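Local structure of MTH396 protein (Methanothermobacter thermautotrophicus, 1NXH) at residues Glu22-Pro27 / Ala54-Phe59; Glu93-Glu98 / Arg118-Ile123. The protein is of unknown function but forms an all-helical homodimer and belongs to the EhaM family, which suggests a link to the energy-converting hydrogenase of methanogens. One frame throughout, in Å; residues are numbered along the deposited sequence.

Interaction 1: Glu22-Pro27 / Ala54-Phe59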
# COMPACT_ATOMS: atom_id res chain seq x y z
N GLU A 22 -20.09 -5.02 7.98
CA GLU A 22 -19.97 -4.72 6.57
C GLU A 22 -18.84 -3.77 6.18
O GLU A 22 -18.29 -3.89 5.10
CB GLU A 22 -21.29 -4.14 6.07
CG GLU A 22 -22.34 -5.18 5.82
CD GLU A 22 -22.06 -5.95 4.55
OE1 GLU A 22 -20.96 -6.54 4.45
OE2 GLU A 22 -22.93 -5.95 3.65
N ASP A 23 -18.51 -2.83 7.06
CA ASP A 23 -17.48 -1.84 6.77
C ASP A 23 -16.11 -2.07 7.41
O ASP A 23 -15.11 -1.48 6.98
CB ASP A 23 -17.96 -0.45 7.21
CG ASP A 23 -19.23 -0.02 6.51
OD1 ASP A 23 -19.67 1.13 6.73
OD2 ASP A 23 -19.78 -0.83 5.73
N VAL A 24 -16.06 -2.94 8.40
CA VAL A 24 -14.81 -3.15 9.11
C VAL A 24 -14.39 -4.58 9.34
O VAL A 24 -13.42 -5.06 8.76
CB VAL A 24 -14.91 -2.49 10.50
CG1 VAL A 24 -13.54 -2.46 11.16
CG2 VAL A 24 -15.53 -1.10 10.37
N VAL A 25 -15.13 -5.27 10.20
CA VAL A 25 -14.83 -6.64 10.56
C VAL A 25 -14.65 -7.58 9.37
O VAL A 25 -13.68 -8.34 9.30
CB VAL A 25 -15.93 -7.22 11.50
CG1 VAL A 25 -15.28 -7.78 12.77
CG2 VAL A 25 -16.96 -6.12 11.85
N LYS A 26 -15.59 -7.51 8.43
CA LYS A 26 -15.57 -8.35 7.24
C LYS A 26 -14.53 -7.83 6.25
O LYS A 26 -13.59 -8.54 5.89
CB LYS A 26 -16.97 -8.35 6.61
CG LYS A 26 -17.19 -9.29 5.45
CD LYS A 26 -18.66 -9.23 5.00
CE LYS A 26 -19.63 -9.64 6.11
NZ LYS A 26 -21.04 -9.66 5.65
N PRO A 27 -14.67 -6.57 5.80
CA PRO A 27 -13.74 -5.96 4.85
C PRO A 27 -12.26 -6.23 5.17
O PRO A 27 -11.48 -6.56 4.28
CB PRO A 27 -14.08 -4.48 4.95
CG PRO A 27 -15.55 -4.51 5.16
CD PRO A 27 -15.70 -5.59 6.20
N ALA A 54 -16.83 4.80 19.37
CA ALA A 54 -16.09 5.98 18.95
C ALA A 54 -15.41 5.73 17.60
O ALA A 54 -15.21 6.65 16.80
CB ALA A 54 -15.02 6.34 20.00
N LEU A 55 -15.09 4.46 17.35
CA LEU A 55 -14.41 4.04 16.13
C LEU A 55 -15.05 4.30 14.78
O LEU A 55 -14.47 5.00 13.93
CB LEU A 55 -14.11 2.55 16.21
CG LEU A 55 -12.69 2.22 16.66
CD1 LEU A 55 -12.45 0.73 16.52
CD2 LEU A 55 -11.71 3.00 15.81
N HIS A 56 -16.23 3.75 14.56
CA HIS A 56 -16.90 3.89 13.26
C HIS A 56 -16.84 5.28 12.64
O HIS A 56 -16.27 5.46 11.57
CB HIS A 56 -18.34 3.40 13.34
CG HIS A 56 -18.85 2.92 12.02
ND1 HIS A 56 -19.34 3.77 11.05
CD2 HIS A 56 -18.85 1.68 11.47
CE1 HIS A 56 -19.62 3.08 9.96
NE2 HIS A 56 -19.32 1.81 10.19
N PRO A 57 -17.44 6.29 13.28
CA PRO A 57 -17.38 7.62 12.68
C PRO A 57 -15.94 7.92 12.25
O PRO A 57 -15.68 8.30 11.10
CB PRO A 57 -17.81 8.54 13.83
CG PRO A 57 -18.70 7.70 14.64
CD PRO A 57 -18.03 6.33 14.63
N ARG A 58 -15.02 7.74 13.19
CA ARG A 58 -13.60 7.99 12.96
C ARG A 58 -13.14 7.18 11.78
O ARG A 58 -12.30 7.62 11.00
CB ARG A 58 -12.80 7.61 14.19
CG ARG A 58 -11.45 8.26 14.22
CD ARG A 58 -10.85 8.11 15.58
NE ARG A 58 -10.24 6.80 15.77
CZ ARG A 58 -10.41 6.05 16.86
NH1 ARG A 58 -11.18 6.48 17.86
NH2 ARG A 58 -9.78 4.88 16.97
N PHE A 59 -13.72 6.00 11.66
CA PHE A 59 -13.38 5.09 10.58
C PHE A 59 -13.90 5.61 9.24
O PHE A 59 -13.20 5.54 8.23
CB PHE A 59 -13.98 3.72 10.85
CG PHE A 59 -13.63 2.70 9.83
CD1 PHE A 59 -12.70 1.71 10.11
CD2 PHE A 59 -14.23 2.71 8.57
CE1 PHE A 59 -12.37 0.74 9.16
CE2 PHE A 59 -13.91 1.74 7.59
CZ PHE A 59 -12.98 0.75 7.89
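His56 opens the contact between helix 49-60 and the C-terminal part of helix 18-25. Its CG is anti to the backbone N (chi1 -153°), which brings the imidazole to Asp23. The carboxylate meets the ring at its edge, near the ring plane, and Asp23 OD1 lies 3.5 Å from His56 NE2, close but not bonded; the weak hydrogen bond of NE2 goes to the carbonyl O of Arg19. So close a carboxylate may raise the imidazole's affinity for a second proton. Trp20 meets the same ring obliquely. The contact illustrates buried helix-helix packing in an all-helical chain, reaching on to the dimer interface. One turn beyond His56, past the helix kink at Pro57, Phe59 also has CG anti to its N (chi1 -177°) and meets Val24 tip to tip. Val24 CG2 sits over the centre of the phenyl ring, 3.8 Å above its plane, a CH-pi contact 12° off the normal. An alanine in place of Phe59 would remove the ring, with its contact to Val24 and its stack on Trp79 of the second subunit, and would probably loosen the dimer interface here. Next to that tryptophan, Cys78 is disulfide-bonded to Cys66 of the first subunit.

Interaction 2: Glu93-Glu98 / Arg118-Ile123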
# COMPACT_ATOMS: atom_id res chain seq x y z
N GLU A 93 -2.43 13.19 -8.12
CA GLU A 93 -3.50 13.50 -7.19
C GLU A 93 -4.85 13.31 -7.85
O GLU A 93 -5.74 12.64 -7.31
CB GLU A 93 -3.35 14.93 -6.68
CG GLU A 93 -3.76 15.09 -5.22
CD GLU A 93 -2.79 14.41 -4.26
OE1 GLU A 93 -1.58 14.68 -4.35
OE2 GLU A 93 -3.25 13.60 -3.42
N ALA A 94 -4.99 13.89 -9.04
CA ALA A 94 -6.23 13.77 -9.80
C ALA A 94 -6.64 12.32 -9.91
O ALA A 94 -7.75 11.96 -9.55
CB ALA A 94 -6.03 14.34 -11.19
N LEU A 95 -5.71 11.49 -10.40
CA LEU A 95 -5.94 10.07 -10.57
C LEU A 95 -6.39 9.38 -9.29
O LEU A 95 -7.32 8.56 -9.29
CB LEU A 95 -4.67 9.38 -11.06
CG LEU A 95 -4.83 7.87 -11.30
CD1 LEU A 95 -5.92 7.62 -12.37
CD2 LEU A 95 -3.50 7.27 -11.73
N LYS A 96 -5.72 9.71 -8.19
CA LYS A 96 -6.07 9.11 -6.91
C LYS A 96 -7.47 9.56 -6.52
O LYS A 96 -8.24 8.78 -5.93
CB LYS A 96 -5.04 9.51 -5.85
CG LYS A 96 -3.70 8.78 -6.03
CD LYS A 96 -2.50 9.62 -5.59
CE LYS A 96 -2.46 9.81 -4.07
NZ LYS A 96 -1.36 10.75 -3.65
N ASP A 97 -7.82 10.79 -6.88
CA ASP A 97 -9.14 11.31 -6.56
C ASP A 97 -10.24 10.48 -7.19
O ASP A 97 -11.08 9.89 -6.49
CB ASP A 97 -9.28 12.76 -7.04
CG ASP A 97 -8.45 13.71 -6.22
OD1 ASP A 97 -8.27 13.44 -5.01
OD2 ASP A 97 -8.00 14.74 -6.77
N GLU A 98 -10.24 10.45 -8.51
CA GLU A 98 -11.24 9.71 -9.27
C GLU A 98 -11.35 8.24 -8.91
O GLU A 98 -12.47 7.73 -8.84
CB GLU A 98 -10.98 9.84 -10.76
CG GLU A 98 -9.54 9.96 -11.12
CD GLU A 98 -9.38 10.30 -12.57
OE1 GLU A 98 -10.20 11.11 -13.06
OE2 GLU A 98 -8.46 9.77 -13.22
N ARG A 118 -5.24 1.29 -15.69
CA ARG A 118 -5.56 1.72 -17.05
C ARG A 118 -5.30 3.22 -17.27
O ARG A 118 -4.47 3.59 -18.11
CB ARG A 118 -7.03 1.39 -17.39
CG ARG A 118 -7.27 -0.07 -17.80
CD ARG A 118 -8.57 -0.27 -18.62
NE ARG A 118 -9.80 -0.26 -17.82
CZ ARG A 118 -10.17 -1.22 -16.98
NH1 ARG A 118 -9.42 -2.31 -16.81
NH2 ARG A 118 -11.30 -1.10 -16.29
N ARG A 119 -6.01 4.07 -16.54
CA ARG A 119 -5.82 5.50 -16.73
C ARG A 119 -4.37 5.90 -16.49
O ARG A 119 -3.91 6.90 -17.03
CB ARG A 119 -6.76 6.30 -15.83
CG ARG A 119 -7.22 7.61 -16.51
CD ARG A 119 -8.33 8.29 -15.74
NE ARG A 119 -9.28 7.31 -15.21
CZ ARG A 119 -10.43 7.61 -14.60
NH1 ARG A 119 -10.79 8.87 -14.43
NH2 ARG A 119 -11.22 6.63 -14.15
N LEU A 120 -3.65 5.12 -15.70
CA LEU A 120 -2.24 5.40 -15.43
C LEU A 120 -1.46 5.21 -16.71
O LEU A 120 -0.81 6.14 -17.19
CB LEU A 120 -1.68 4.44 -14.38
CG LEU A 120 -0.16 4.60 -14.21
CD1 LEU A 120 0.13 5.99 -13.71
CD2 LEU A 120 0.41 3.57 -13.23
N HIS A 121 -1.51 3.99 -17.23
CA HIS A 121 -0.82 3.64 -18.48
C HIS A 121 -1.08 4.74 -19.48
O HIS A 121 -0.17 5.20 -20.18
CB HIS A 121 -1.36 2.32 -19.04
CG HIS A 121 -0.87 1.11 -18.31
ND1 HIS A 121 0.44 0.70 -18.34
CD2 HIS A 121 -1.51 0.23 -17.50
CE1 HIS A 121 0.59 -0.37 -17.58
NE2 HIS A 121 -0.58 -0.67 -17.06
N GLU A 122 -2.33 5.17 -19.52
CA GLU A 122 -2.74 6.24 -20.41
C GLU A 122 -1.78 7.40 -20.21
O GLU A 122 -1.06 7.79 -21.13
CB GLU A 122 -4.16 6.65 -20.05
CG GLU A 122 -4.86 7.45 -21.11
CD GLU A 122 -6.33 7.11 -21.15
OE1 GLU A 122 -6.94 7.10 -20.06
OE2 GLU A 122 -6.87 6.86 -22.25
N ILE A 123 -1.77 7.94 -19.00
CA ILE A 123 -0.92 9.06 -18.65
C ILE A 123 0.52 8.83 -19.06
O ILE A 123 1.13 9.66 -19.73
CB ILE A 123 -0.97 9.32 -17.13
CG1 ILE A 123 -2.38 9.73 -16.72
CG2 ILE A 123 0.01 10.42 -16.75
CD1 ILE A 123 -2.59 9.77 -15.23
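Arg119 shows how one long side chain can serve a helix pair twice, with hydrocarbon near its root and charge at its end. Its CB lies 3.8 Å from CD1 of Leu95, and these two residues are also the pair whose CA atoms come nearest, 7.7 Å apart. The two side chains run alongside one another in opposite senses, so the same methyl CD1 of Leu95 still lies within 4.2 Å of the arginine CD. From CG onward the neighbour is Glu98: its OE2 lies beside CD and NE, and a bend at chi3 (-39°) turns the guanidinium toward the carboxylate. At the tip NH1 forms a salt bridge to OE1 of Glu98, 2.7 Å long, although the place of NH1 in the model is less sure. The two groups come tip to tip with their planes 59° apart, so this is not a flat, coplanar pairing. NH2 turns to a second carboxylate, that of Glu115 one turn earlier on the same helix.

Beneath this polar edge, the other methyl of Leu95, CD2, packs 4.3 Å from CB of Leu120 and reaches CD1 of Ile123. Helices 89-104 and 109-124 follow one another in the chain and run antiparallel, at 161° between their local directions, as an alpha-helical hairpin with axes 11.0 Å apart. Leu80 and Ile87 pack against Leu120, and Glu31 of the second subunit touches it too. The guanidinium, charged in any case, meets carboxylates at both terminal nitrogens and is likely to steady the ionised form of Glu98, making the link between the helices ionic along one edge of the pair and apolar between them.

How the interactions relate
From the N terminus, the chain runs through helix 18-25, passes helix 36-46, and returns along helix 49-60, where interaction 1 closes the first loop. Val25 also packs on helix 36-46, so that passing helix is drawn into the same bundle. Helices 63-74 and 77-83 then follow, carrying Cys66 and Cys78 of the interchain disulfides. Only after them does interaction 2 close a second, shorter loop between helices 89-104 and 109-124. The two loops are in series, neither nested nor crossed. Their centres lie 27 Å apart on opposite sides of the chain's centre, yet both contacts touch the second subunit, so both helix pairs are placed against the dimer partner.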